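PDB 2DQ0: seryl-tRNA synthetase from Pyrococcus horikoshii, which catalyses the ATP-dependent attachment of serine to tRNA(Ser) and probably also charges tRNA(Sec) with serine. Local coordinates for residues I194-L199 and L434-F440; F202-L207 and L330-L334; A262-G268 and L385-D391; E306-Y310 and I323-A327. All coordinates share one frame; numbering follows the deposited sequence.

Only interaction 4 touches the bound seryl-adenylate analogue, through Glu306. The other contacts lie farther from it: Leu199 of interaction 1 and Leu330 of interaction 2 each keep their side chain about 11 Å from the ligand, and Leu385 of interaction 3 about 13 Å. Interactions 1 and 2 share helix 190-209 and meet where Tyr437 OH lies 2.6 Å from Asp205 OD2, a probable hydrogen bond. Interactions 2 and 4 share helix 316-333, and Leu207 CD1 packs 3.6 Å from Gln307 CG. Interaction 3 lies on the same sheet as interaction 4, with Ile387 CD1 3.8 Å from Tyr310 CE2. Interactions 1 and 3, with centres about 39 Å apart, both reach the second subunit.

Interaction 1: residues I194-L199 and L434-F440; sequences ILDLAL and LWKYTGF
Ala198 places its methyl between two side chains of the short helix 435-438. Its CB lies 3.6 Å from Tyr437 CB and 3.6 Å from Thr438 CG2. One turn earlier, Ile194 CG2 touches Phe440 CE2 at 3.4 Å and also packs on Thr438 CA. At the start of the C-terminal segment, Leu434 CD1 fits between two methyls, 4.0 Å from Leu195 CD1 and 4.0 Å from Leu199 CD2. The interface is apolar, with no hydrogen bond across it.

Thr438 shapes its own segment. With chi1 at 58°, OG1 donates to Phe440 O over 2.8 Å, in the carbonyl plane, while CG2 turns to Ala198. Thr438 CB also sits over the centre of the Phe440 ring. Were a glycine to replace Thr438, Phe440 O would probably lose its hydroxyl mate and a gap would open beside Ala198.

Further out, Tyr437 OH bonds to Asp205 on the next turns of helix 190-209. Tyr437 O accepts from Arg201 of the second subunit, and Ile194 packs on Ile208 of that subunit. A long helix at the dimer interface, followed by strand 213-216, is consistent with motif 1 of class II synthetases; here a C-terminal helix docks on it.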
# COMPACT_ATOMS: atom_id res chain seq x y z
N ILE A 194 -5.14 17.93 0.40
CA ILE A 194 -6.57 18.10 0.19
C ILE A 194 -6.89 17.97 -1.29
O ILE A 194 -7.91 17.39 -1.67
CB ILE A 194 -7.07 19.47 0.73
CG1 ILE A 194 -7.61 19.33 2.16
CG2 ILE A 194 -8.26 19.93 -0.08
CD1 ILE A 194 -6.71 18.63 3.10
N LEU A 195 -6.02 18.52 -2.13
CA LEU A 195 -6.24 18.46 -3.57
C LEU A 195 -6.26 17.01 -4.09
O LEU A 195 -7.07 16.64 -4.95
CB LEU A 195 -5.15 19.27 -4.30
CG LEU A 195 -5.27 19.27 -5.81
CD1 LEU A 195 -6.63 19.84 -6.22
CD2 LEU A 195 -4.15 20.06 -6.40
N ASP A 196 -5.35 16.19 -3.55
CA ASP A 196 -5.23 14.79 -3.92
C ASP A 196 -6.55 14.10 -3.58
O ASP A 196 -7.18 13.49 -4.46
CB ASP A 196 -4.08 14.15 -3.14
CG ASP A 196 -3.82 12.70 -3.54
OD1 ASP A 196 -2.64 12.34 -3.74
OD2 ASP A 196 -4.76 11.90 -3.63
N LEU A 197 -6.98 14.20 -2.32
CA LEU A 197 -8.25 13.58 -1.93
C LEU A 197 -9.42 14.11 -2.74
O LEU A 197 -10.31 13.34 -3.12
CB LEU A 197 -8.57 13.79 -0.46
CG LEU A 197 -7.62 13.20 0.58
CD1 LEU A 197 -8.36 13.23 1.91
CD2 LEU A 197 -7.17 11.76 0.21
N ALA A 198 -9.42 15.41 -2.99
CA ALA A 198 -10.50 16.04 -3.75
C ALA A 198 -10.61 15.43 -5.14
O ALA A 198 -11.72 15.13 -5.60
CB ALA A 198 -10.26 17.55 -3.86
N LEU A 199 -9.46 15.22 -5.79
CA LEU A 199 -9.44 14.63 -7.12
C LEU A 199 -10.04 13.21 -7.14
O LEU A 199 -10.73 12.85 -8.09
CB LEU A 199 -8.00 14.64 -7.67
CG LEU A 199 -7.54 15.99 -8.25
CD1 LEU A 199 -6.01 16.02 -8.51
CD2 LEU A 199 -8.28 16.21 -9.54
N LEU A 434 -13.72 21.70 -8.60
CA LEU A 434 -13.19 21.09 -7.38
C LEU A 434 -13.43 21.90 -6.10
O LEU A 434 -13.23 21.38 -5.00
CB LEU A 434 -11.68 20.81 -7.51
CG LEU A 434 -11.22 19.89 -8.64
CD1 LEU A 434 -9.73 19.88 -8.76
CD2 LEU A 434 -11.76 18.50 -8.41
N TRP A 435 -13.85 23.15 -6.23
CA TRP A 435 -14.10 24.00 -5.06
C TRP A 435 -14.99 23.35 -3.99
O TRP A 435 -14.78 23.54 -2.79
CB TRP A 435 -14.72 25.34 -5.48
CG TRP A 435 -13.85 26.22 -6.33
CD1 TRP A 435 -12.56 26.00 -6.71
CD2 TRP A 435 -14.22 27.48 -6.90
NE1 TRP A 435 -12.10 27.04 -7.48
CE2 TRP A 435 -13.09 27.97 -7.61
CE3 TRP A 435 -15.39 28.24 -6.88
CZ2 TRP A 435 -13.11 29.18 -8.29
CZ3 TRP A 435 -15.41 29.45 -7.56
CH2 TRP A 435 -14.27 29.91 -8.26
N LYS A 436 -16.01 22.60 -4.41
CA LYS A 436 -16.88 21.96 -3.45
C LYS A 436 -16.11 20.90 -2.67
O LYS A 436 -16.44 20.60 -1.52
CB LYS A 436 -18.12 21.35 -4.12
CG LYS A 436 -17.87 20.29 -5.19
CD LYS A 436 -19.20 19.89 -5.82
CE LYS A 436 -19.06 19.02 -7.08
NZ LYS A 436 -18.79 19.80 -8.34
N TYR A 437 -15.05 20.37 -3.27
CA TYR A 437 -14.26 19.34 -2.59
C TYR A 437 -13.08 19.86 -1.78
O TYR A 437 -12.76 19.29 -0.73
CB TYR A 437 -13.72 18.32 -3.60
CG TYR A 437 -14.78 17.62 -4.40
CD1 TYR A 437 -15.03 17.99 -5.72
CD2 TYR A 437 -15.51 16.56 -3.86
CE1 TYR A 437 -15.98 17.31 -6.49
CE2 TYR A 437 -16.47 15.87 -4.62
CZ TYR A 437 -16.69 16.26 -5.94
OH TYR A 437 -17.60 15.58 -6.72
N THR A 438 -12.44 20.93 -2.26
CA THR A 438 -11.27 21.49 -1.58
C THR A 438 -11.53 22.56 -0.53
O THR A 438 -10.86 22.59 0.50
CB THR A 438 -10.30 22.13 -2.59
OG1 THR A 438 -10.98 23.15 -3.34
CG2 THR A 438 -9.73 21.09 -3.52
N GLY A 439 -12.47 23.45 -0.81
CA GLY A 439 -12.75 24.53 0.09
C GLY A 439 -12.11 25.75 -0.53
O GLY A 439 -12.79 26.64 -1.05
N PHE A 440 -10.79 25.77 -0.52
CA PHE A 440 -10.03 26.88 -1.08
C PHE A 440 -10.16 26.94 -2.60
O PHE A 440 -10.41 25.93 -3.23
CB PHE A 440 -8.59 26.72 -0.66
CG PHE A 440 -7.98 25.40 -1.06
CD1 PHE A 440 -7.42 25.22 -2.32
CD2 PHE A 440 -7.92 24.34 -0.15
CE1 PHE A 440 -6.80 24.02 -2.66
CE2 PHE A 440 -7.30 23.13 -0.48
CZ PHE A 440 -6.73 22.96 -1.73

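Interaction 2: residues F202-L207 and L330-L334; sequences FALDRL and LFQEL
Leu330 CD2 packs against the ring of Phe202, 3.3 Å from CE2 and nearly as close to CZ. The two side chains run alongside each other, each heading for the other's helix. Phe202 has CG anti to the backbone N (chi1 167°), which carries the ring across to helix 316-333. There CE2 also meets Leu334 CD1 at 4.0 Å, and CZ meets Glu333 CB at 3.9 Å. Leu330 also reaches helix 190-209 with its other methyl: CD1 lies 4.2 Å from Ala203 CB, and its CD2 also touches Arg206 CB. Ile408 packs on Phe202, Ala203, Leu330 and Leu334, so this side is buried against the catalytic sheet.

The other side is polar and partly exposed. Arg206 bends at chi2 and chi3 and grips Glu333 side-on. NE donates to OE1 over 2.8 Å and NH2 donates to OE2 over 2.6 Å. Both oxygens are met on the syn side. The fit is not flat: guanidinium and carboxylate planes are 43° apart, and both bonds are bent. Phe202 CE1 lies over the centre of one guanidinium face, with the ring edge-on to it. Val433 touches Phe202, Arg206 and Glu333.

The chemistry is thus divided. Apolar packing joins the two helices on the inside, and a two-bond salt bridge joins them at the margin, where the paired charges probably favour both groups staying ionised.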
# COMPACT_ATOMS: atom_id res chain seq x y z
N PHE A 202 -13.96 13.62 -6.70
CA PHE A 202 -14.52 14.14 -7.95
C PHE A 202 -14.63 12.99 -8.97
O PHE A 202 -15.72 12.69 -9.46
CB PHE A 202 -13.62 15.26 -8.47
CG PHE A 202 -13.90 15.66 -9.88
CD1 PHE A 202 -15.12 16.21 -10.23
CD2 PHE A 202 -12.91 15.52 -10.85
CE1 PHE A 202 -15.37 16.60 -11.55
CE2 PHE A 202 -13.15 15.92 -12.18
CZ PHE A 202 -14.37 16.46 -12.52
N ALA A 203 -13.51 12.33 -9.27
CA ALA A 203 -13.51 11.23 -10.22
C ALA A 203 -14.55 10.21 -9.81
O ALA A 203 -15.39 9.79 -10.59
CB ALA A 203 -12.15 10.56 -10.27
N LEU A 204 -14.46 9.81 -8.55
CA LEU A 204 -15.36 8.84 -7.97
C LEU A 204 -16.82 9.20 -8.18
O LEU A 204 -17.61 8.37 -8.62
CB LEU A 204 -15.07 8.74 -6.48
CG LEU A 204 -15.08 7.35 -5.88
CD1 LEU A 204 -14.53 6.31 -6.86
CD2 LEU A 204 -14.24 7.39 -4.62
N ASP A 205 -17.18 10.45 -7.87
CA ASP A 205 -18.55 10.92 -8.00
C ASP A 205 -19.09 10.82 -9.42
O ASP A 205 -20.18 10.29 -9.67
CB ASP A 205 -18.65 12.37 -7.51
CG ASP A 205 -18.74 12.48 -6.00
OD1 ASP A 205 -18.84 11.44 -5.29
OD2 ASP A 205 -18.72 13.62 -5.49
N ARG A 206 -18.32 11.35 -10.36
CA ARG A 206 -18.75 11.33 -11.73
C ARG A 206 -18.96 9.93 -12.30
O ARG A 206 -19.95 9.70 -12.99
CB ARG A 206 -17.76 12.11 -12.58
CG ARG A 206 -18.40 13.27 -13.30
CD ARG A 206 -18.92 14.26 -12.31
NE ARG A 206 -18.87 15.61 -12.85
CZ ARG A 206 -19.03 16.70 -12.11
NH1 ARG A 206 -19.26 16.61 -10.79
NH2 ARG A 206 -18.92 17.90 -12.67
N LEU A 207 -18.04 9.00 -12.06
CA LEU A 207 -18.22 7.65 -12.58
C LEU A 207 -19.43 7.02 -11.92
O LEU A 207 -20.17 6.27 -12.57
CB LEU A 207 -16.98 6.78 -12.34
CG LEU A 207 -15.94 6.82 -13.46
CD1 LEU A 207 -16.52 6.18 -14.70
CD2 LEU A 207 -15.51 8.25 -13.75
N LEU A 330 -13.52 14.49 -17.43
CA LEU A 330 -12.93 14.93 -16.18
C LEU A 330 -11.90 16.01 -16.40
O LEU A 330 -11.93 17.05 -15.73
CB LEU A 330 -12.30 13.76 -15.43
CG LEU A 330 -13.30 12.71 -14.98
CD1 LEU A 330 -12.56 11.54 -14.38
CD2 LEU A 330 -14.28 13.34 -13.99
N PHE A 331 -10.99 15.79 -17.34
CA PHE A 331 -9.97 16.78 -17.59
C PHE A 331 -10.51 18.06 -18.20
O PHE A 331 -9.94 19.13 -18.00
CB PHE A 331 -8.83 16.17 -18.39
CG PHE A 331 -7.97 15.26 -17.57
CD1 PHE A 331 -6.81 15.75 -16.93
CD2 PHE A 331 -8.36 13.92 -17.34
CE1 PHE A 331 -6.06 14.94 -16.07
CE2 PHE A 331 -7.63 13.09 -16.49
CZ PHE A 331 -6.47 13.60 -15.84
N GLN A 332 -11.62 17.96 -18.92
CA GLN A 332 -12.22 19.18 -19.45
C GLN A 332 -12.79 19.99 -18.27
O GLN A 332 -12.58 21.21 -18.19
CB GLN A 332 -13.31 18.86 -20.47
CG GLN A 332 -12.76 18.24 -21.73
CD GLN A 332 -13.84 17.80 -22.69
OE1 GLN A 332 -13.57 17.16 -23.70
NE2 GLN A 332 -15.07 18.16 -22.38
N GLU A 333 -13.47 19.33 -17.33
CA GLU A 333 -14.00 20.06 -16.17
C GLU A 333 -12.84 20.66 -15.35
O GLU A 333 -12.94 21.74 -14.77
CB GLU A 333 -14.87 19.16 -15.30
CG GLU A 333 -16.09 18.59 -16.05
CD GLU A 333 -17.28 18.25 -15.14
OE1 GLU A 333 -17.53 17.05 -14.87
OE2 GLU A 333 -17.97 19.20 -14.70
N LEU A 334 -11.72 19.93 -15.31
CA LEU A 334 -10.53 20.35 -14.60
C LEU A 334 -9.82 21.45 -15.41
O LEU A 334 -8.78 21.98 -14.99
CB LEU A 334 -9.60 19.14 -14.42
CG LEU A 334 -9.46 18.53 -13.03
CD1 LEU A 334 -10.57 18.98 -12.16
CD2 LEU A 334 -9.42 17.03 -13.12

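Interaction 3: residues A262-G268 and L385-D391; sequences ANEILDG and LNIRFRD
Asn263 and Asn386 both adopt left-handed backbone angles, with phi 62° and 56°, just before their strands begin. Asn386 has CG anti to its own N (chi1 -179°), which holds its amide beside that of Asn263. The side chains cross nearly at right angles, with the amide planes steeply turned against each other. Asn263 ND2 donates to Asn386 OD1 over 3.3 Å, from a position tilted out of the carbonyl plane. The Asn263 backbone N bonds to Leu385 O at 2.8 Å.

Strands 264-267 and 387-390 then run parallel. Arg388 bridges two residues: its N bonds to Glu264 O, and its O takes Leu266 N at 2.6 Å. Leu266 O in turn receives Arg390 N at 3.0 Å, and Gly268 N ends the ladder on Arg390 O. Asp391 OD2 lies 3.2 Å from Gly268 CA, close against a residue with no side chain. That carboxylate is paired with Arg312.

One face carries Ile265 between two arginines. Its CD1 lies 3.8 Å from Arg388 NH1, the side chains running side by side, while its CG2 meets Arg390 CD at 3.8 Å. The other face is more apolar: Leu266 CB packs 3.9 Å from Phe389 CB, and Leu266 also reaches Ile387. Glu264 turns outward on this face to a salt bridge with Arg176 of the second subunit.

Strand 387-390 pairs on its other side with strand 398-406, antiparallel. The contact therefore adds a parallel edge strand to the mainly antiparallel sheet typical of the class II synthetase core.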
# COMPACT_ATOMS: atom_id res chain seq x y z
N ALA A 262 -12.41 -13.90 -11.15
CA ALA A 262 -11.62 -15.00 -11.71
C ALA A 262 -12.38 -16.30 -11.43
O ALA A 262 -12.94 -16.46 -10.35
CB ALA A 262 -10.24 -15.06 -11.04
N ASN A 263 -12.40 -17.19 -12.41
CA ASN A 263 -13.07 -18.49 -12.31
C ASN A 263 -14.58 -18.39 -12.09
O ASN A 263 -15.13 -19.03 -11.20
CB ASN A 263 -12.43 -19.34 -11.20
CG ASN A 263 -11.01 -19.75 -11.51
OD1 ASN A 263 -10.15 -19.78 -10.63
ND2 ASN A 263 -10.75 -20.08 -12.77
N GLU A 264 -15.25 -17.57 -12.88
CA GLU A 264 -16.69 -17.44 -12.76
C GLU A 264 -17.29 -17.52 -14.14
O GLU A 264 -16.64 -17.25 -15.15
CB GLU A 264 -17.11 -16.09 -12.15
CG GLU A 264 -16.65 -15.83 -10.73
CD GLU A 264 -17.27 -14.57 -10.14
OE1 GLU A 264 -16.75 -14.06 -9.12
OE2 GLU A 264 -18.28 -14.08 -10.68
N ILE A 265 -18.55 -17.94 -14.17
CA ILE A 265 -19.28 -17.96 -15.41
C ILE A 265 -20.32 -16.94 -15.03
O ILE A 265 -21.17 -17.20 -14.19
CB ILE A 265 -19.95 -19.31 -15.68
CG1 ILE A 265 -18.87 -20.34 -15.99
CG2 ILE A 265 -20.94 -19.16 -16.85
CD1 ILE A 265 -19.38 -21.75 -16.12
N LEU A 266 -20.21 -15.75 -15.60
CA LEU A 266 -21.14 -14.69 -15.28
C LEU A 266 -22.48 -14.95 -15.95
O LEU A 266 -22.57 -15.72 -16.91
CB LEU A 266 -20.57 -13.35 -15.73
CG LEU A 266 -19.30 -12.88 -15.02
CD1 LEU A 266 -18.78 -11.63 -15.72
CD2 LEU A 266 -19.59 -12.58 -13.53
N ASP A 267 -23.51 -14.31 -15.43
CA ASP A 267 -24.85 -14.41 -16.00
C ASP A 267 -24.92 -13.21 -16.94
O ASP A 267 -24.82 -12.06 -16.51
CB ASP A 267 -25.90 -14.30 -14.89
CG ASP A 267 -27.31 -14.58 -15.38
OD1 ASP A 267 -27.78 -13.86 -16.30
OD2 ASP A 267 -27.94 -15.52 -14.85
N GLY A 268 -25.08 -13.48 -18.24
CA GLY A 268 -25.14 -12.41 -19.23
C GLY A 268 -26.14 -11.29 -18.98
O GLY A 268 -26.00 -10.18 -19.51
N LEU A 385 -7.73 -15.53 -16.55
CA LEU A 385 -8.42 -15.63 -15.27
C LEU A 385 -9.67 -16.50 -15.31
O LEU A 385 -10.36 -16.65 -14.30
CB LEU A 385 -8.77 -14.22 -14.79
CG LEU A 385 -7.52 -13.36 -14.63
CD1 LEU A 385 -7.90 -11.90 -14.35
CD2 LEU A 385 -6.67 -13.97 -13.52
N ASN A 386 -9.94 -17.09 -16.47
CA ASN A 386 -11.11 -17.94 -16.68
C ASN A 386 -12.40 -17.20 -16.35
O ASN A 386 -13.16 -17.62 -15.49
CB ASN A 386 -11.02 -19.21 -15.85
CG ASN A 386 -12.21 -20.15 -16.06
OD1 ASN A 386 -12.30 -21.19 -15.42
ND2 ASN A 386 -13.12 -19.77 -16.96
N ILE A 387 -12.63 -16.09 -17.03
CA ILE A 387 -13.83 -15.31 -16.80
C ILE A 387 -14.73 -15.43 -18.01
O ILE A 387 -14.51 -14.78 -19.04
CB ILE A 387 -13.48 -13.85 -16.54
CG1 ILE A 387 -12.61 -13.76 -15.29
CG2 ILE A 387 -14.75 -13.04 -16.35
CD1 ILE A 387 -12.21 -12.35 -14.96
N ARG A 388 -15.74 -16.28 -17.88
CA ARG A 388 -16.69 -16.51 -18.94
C ARG A 388 -18.07 -16.08 -18.51
O ARG A 388 -18.28 -15.65 -17.37
CB ARG A 388 -16.70 -17.99 -19.31
CG ARG A 388 -15.36 -18.50 -19.79
CD ARG A 388 -15.40 -19.96 -20.07
NE ARG A 388 -15.65 -20.73 -18.85
CZ ARG A 388 -15.80 -22.05 -18.83
NH1 ARG A 388 -16.02 -22.67 -17.68
NH2 ARG A 388 -15.75 -22.75 -19.96
N PHE A 389 -19.02 -16.21 -19.43
CA PHE A 389 -20.40 -15.87 -19.17
C PHE A 389 -21.28 -16.72 -20.07
O PHE A 389 -20.83 -17.20 -21.11
CB PHE A 389 -20.65 -14.39 -19.46
CG PHE A 389 -20.70 -14.07 -20.92
CD1 PHE A 389 -19.59 -14.28 -21.73
CD2 PHE A 389 -21.87 -13.58 -21.49
CE1 PHE A 389 -19.64 -14.01 -23.09
CE2 PHE A 389 -21.94 -13.31 -22.86
CZ PHE A 389 -20.81 -13.53 -23.66
N ARG A 390 -22.53 -16.90 -19.66
CA ARG A 390 -23.50 -17.67 -20.45
C ARG A 390 -24.80 -16.87 -20.40
O ARG A 390 -25.17 -16.34 -19.36
CB ARG A 390 -23.67 -19.08 -19.86
CG ARG A 390 -24.76 -19.24 -18.79
CD ARG A 390 -24.43 -20.38 -17.83
NE ARG A 390 -23.97 -21.59 -18.52
CZ ARG A 390 -23.36 -22.61 -17.91
NH1 ARG A 390 -22.97 -23.67 -18.61
NH2 ARG A 390 -23.13 -22.56 -16.61
N ASP A 391 -25.47 -16.76 -21.54
CA ASP A 391 -26.72 -16.01 -21.61
C ASP A 391 -27.94 -16.86 -21.24
O ASP A 391 -28.94 -16.34 -20.73
CB ASP A 391 -26.90 -15.43 -23.01
CG ASP A 391 -26.53 -13.97 -23.06
OD1 ASP A 391 -26.32 -13.45 -24.18
OD2 ASP A 391 -26.48 -13.33 -21.99

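Interaction 4: residues E306-Y310 and I323-A327; sequences EQFVY and IIRNA. With SSA (5'-O-(N-(L-seryl)-sulfamoyl)adenosine), chain G.
Gln307 and Val309 reach from strand 301-311 to Ile323 on helix 316-333, whose residues 323-327 run nearly antiparallel to residues 306-310, at 165°. The contact between the two elements is mainly packing. Val309 CG2 meets Ile323 CG2 at 4.1 Å, the side chains crossing at a slant. Ile323 has its CG2 anti to the carbonyl carbon, which turns this methyl toward the strand. The Gln307 chain is extended beyond CG; its amide crosses Ile323 obliquely, against CB and CG2, and ends next to Asn326. Ala327 lies at the margin of this group.

Polar contacts across the pair are indistinct. Gln307 OE1 and Ile323 O lie 3.1 Å apart, but both are acceptors and form no bond. Ile323 O takes Ala327 N, the ordinary bond of the helix. Backbone bonds tie the strand to Gly277 and Tyr275 on one side and to Ser405 and Leu403 on the other.

Hydrogen bonds to the ligand come from the strand's other face. Glu306 bends at chi2 (87°) and presents both carboxylate oxygens to the seryl group of SSA. SSA OG donates to Glu306 OE1 over 2.7 Å, and SSA N10 donates to Glu306 OE2 over 2.6 Å. Glu254 and Thr406 also bond to SSA. With an alanine in place of Glu306, the seryl hydroxyl and amino groups would probably both lose an acceptor, and that end of the ligand would be freer to turn.

Alternate residues of one strand thus do different work. Gln307 and Val309 face the helix, while Glu306 takes the hydroxyl and the amino group of the seryl moiety at once, a two-point grip consistent with its predicted role in binding L-serine.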
# COMPACT_ATOMS: atom_id res chain seq x y z
N GLU A 306 -9.84 4.25 -10.82
CA GLU A 306 -9.85 3.45 -12.04
C GLU A 306 -11.19 2.94 -12.55
O GLU A 306 -12.03 2.48 -11.77
CB GLU A 306 -8.92 2.24 -11.81
CG GLU A 306 -8.87 1.24 -12.94
CD GLU A 306 -7.83 1.60 -13.96
OE1 GLU A 306 -7.46 2.79 -14.02
OE2 GLU A 306 -7.40 0.70 -14.72
N GLN A 307 -11.37 2.98 -13.87
CA GLN A 307 -12.58 2.47 -14.51
C GLN A 307 -12.28 1.06 -15.00
O GLN A 307 -11.25 0.83 -15.64
CB GLN A 307 -12.95 3.27 -15.77
CG GLN A 307 -13.34 4.73 -15.62
CD GLN A 307 -13.54 5.37 -16.98
OE1 GLN A 307 -12.71 6.16 -17.45
NE2 GLN A 307 -14.64 5.01 -17.63
N PHE A 308 -13.16 0.10 -14.71
CA PHE A 308 -12.94 -1.25 -15.20
C PHE A 308 -14.28 -1.78 -15.68
O PHE A 308 -15.31 -1.60 -15.02
CB PHE A 308 -12.37 -2.15 -14.13
CG PHE A 308 -11.88 -3.48 -14.64
CD1 PHE A 308 -12.79 -4.52 -14.92
CD2 PHE A 308 -10.51 -3.73 -14.77
CE1 PHE A 308 -12.33 -5.77 -15.33
CE2 PHE A 308 -10.04 -4.98 -15.18
CZ PHE A 308 -10.95 -6.01 -15.46
N VAL A 309 -14.24 -2.45 -16.84
CA VAL A 309 -15.42 -2.97 -17.52
C VAL A 309 -15.38 -4.42 -18.01
O VAL A 309 -14.39 -4.88 -18.60
CB VAL A 309 -15.75 -2.09 -18.75
CG1 VAL A 309 -16.88 -2.69 -19.56
CG2 VAL A 309 -16.11 -0.69 -18.31
N TYR A 310 -16.48 -5.12 -17.75
CA TYR A 310 -16.67 -6.49 -18.20
C TYR A 310 -17.83 -6.35 -19.15
O TYR A 310 -18.90 -5.93 -18.74
CB TYR A 310 -17.12 -7.41 -17.07
CG TYR A 310 -16.11 -7.76 -16.02
CD1 TYR A 310 -15.80 -6.86 -14.99
CD2 TYR A 310 -15.51 -9.01 -15.99
CE1 TYR A 310 -14.93 -7.21 -13.96
CE2 TYR A 310 -14.63 -9.38 -14.96
CZ TYR A 310 -14.35 -8.47 -13.95
OH TYR A 310 -13.50 -8.84 -12.93
N ILE A 323 -15.26 4.80 -22.12
CA ILE A 323 -14.39 5.09 -20.99
C ILE A 323 -13.38 6.19 -21.28
O ILE A 323 -13.15 7.04 -20.41
CB ILE A 323 -13.69 3.82 -20.45
CG1 ILE A 323 -12.70 3.27 -21.45
CG2 ILE A 323 -14.74 2.78 -20.07
CD1 ILE A 323 -12.20 1.89 -21.05
N ILE A 324 -12.80 6.20 -22.48
CA ILE A 324 -11.85 7.27 -22.81
C ILE A 324 -12.56 8.63 -22.76
O ILE A 324 -11.98 9.64 -22.35
CB ILE A 324 -11.18 7.06 -24.21
CG1 ILE A 324 -10.12 8.14 -24.46
CG2 ILE A 324 -12.22 7.12 -25.31
CD1 ILE A 324 -8.92 8.11 -23.54
N ARG A 325 -13.83 8.66 -23.16
CA ARG A 325 -14.60 9.90 -23.14
C ARG A 325 -14.90 10.26 -21.70
O ARG A 325 -15.01 11.44 -21.34
CB ARG A 325 -15.91 9.75 -23.91
CG ARG A 325 -15.77 9.38 -25.38
CD ARG A 325 -15.54 10.59 -26.27
NE ARG A 325 -15.35 10.23 -27.67
CZ ARG A 325 -15.15 11.11 -28.65
NH1 ARG A 325 -15.11 12.42 -28.37
NH2 ARG A 325 -14.98 10.70 -29.90
N ASN A 326 -15.06 9.24 -20.87
CA ASN A 326 -15.34 9.48 -19.46
C ASN A 326 -14.14 10.18 -18.85
O ASN A 326 -14.32 11.10 -18.06
CB ASN A 326 -15.62 8.17 -18.72
CG ASN A 326 -17.01 7.62 -19.00
OD1 ASN A 326 -17.33 6.51 -18.61
ND2 ASN A 326 -17.83 8.41 -19.68
N ALA A 327 -12.93 9.76 -19.22
CA ALA A 327 -11.71 10.41 -18.70
C ALA A 327 -11.57 11.80 -19.31
O ALA A 327 -11.21 12.74 -18.62
CB ALA A 327 -10.49 9.59 -19.00
N10 SSA G . -4.94 0.20 -15.40
CA SSA G . -4.45 1.09 -16.47
CB SSA G . -5.41 2.22 -16.73
OG SSA G . -5.41 3.18 -15.67
C9 SSA G . -3.09 1.71 -16.16
O9 SSA G . -2.57 1.57 -15.06
N8 SSA G . -2.50 2.39 -17.16
S1 SSA G . -1.10 3.12 -16.91
O1S SSA G . -0.15 2.06 -16.59
O2S SSA G . -0.88 3.97 -18.08
O5' SSA G . -1.34 4.00 -15.64
C5' SSA G . -2.38 4.96 -15.65
C4' SSA G . -1.89 6.32 -15.29
O4' SSA G . -1.34 6.33 -13.95
C3' SSA G . -0.78 6.93 -16.13
O3' SSA G . -1.32 7.43 -17.34
C2' SSA G . -0.37 8.07 -15.21
O2' SSA G . -1.29 9.13 -15.16
C1' SSA G . -0.34 7.34 -13.86
N9 SSA G . 0.92 6.66 -13.57
C8 SSA G . 1.41 5.47 -14.08
N7 SSA G . 2.59 5.15 -13.61
C5 SSA G . 2.89 6.19 -12.74
C6 SSA G . 4.02 6.46 -11.92
N6 SSA G . 5.08 5.65 -11.85
N1 SSA G . 4.01 7.59 -11.15
C2 SSA G . 2.93 8.39 -11.21
N3 SSA G . 1.80 8.25 -11.95
C4 SSA G . 1.86 7.12 -12.70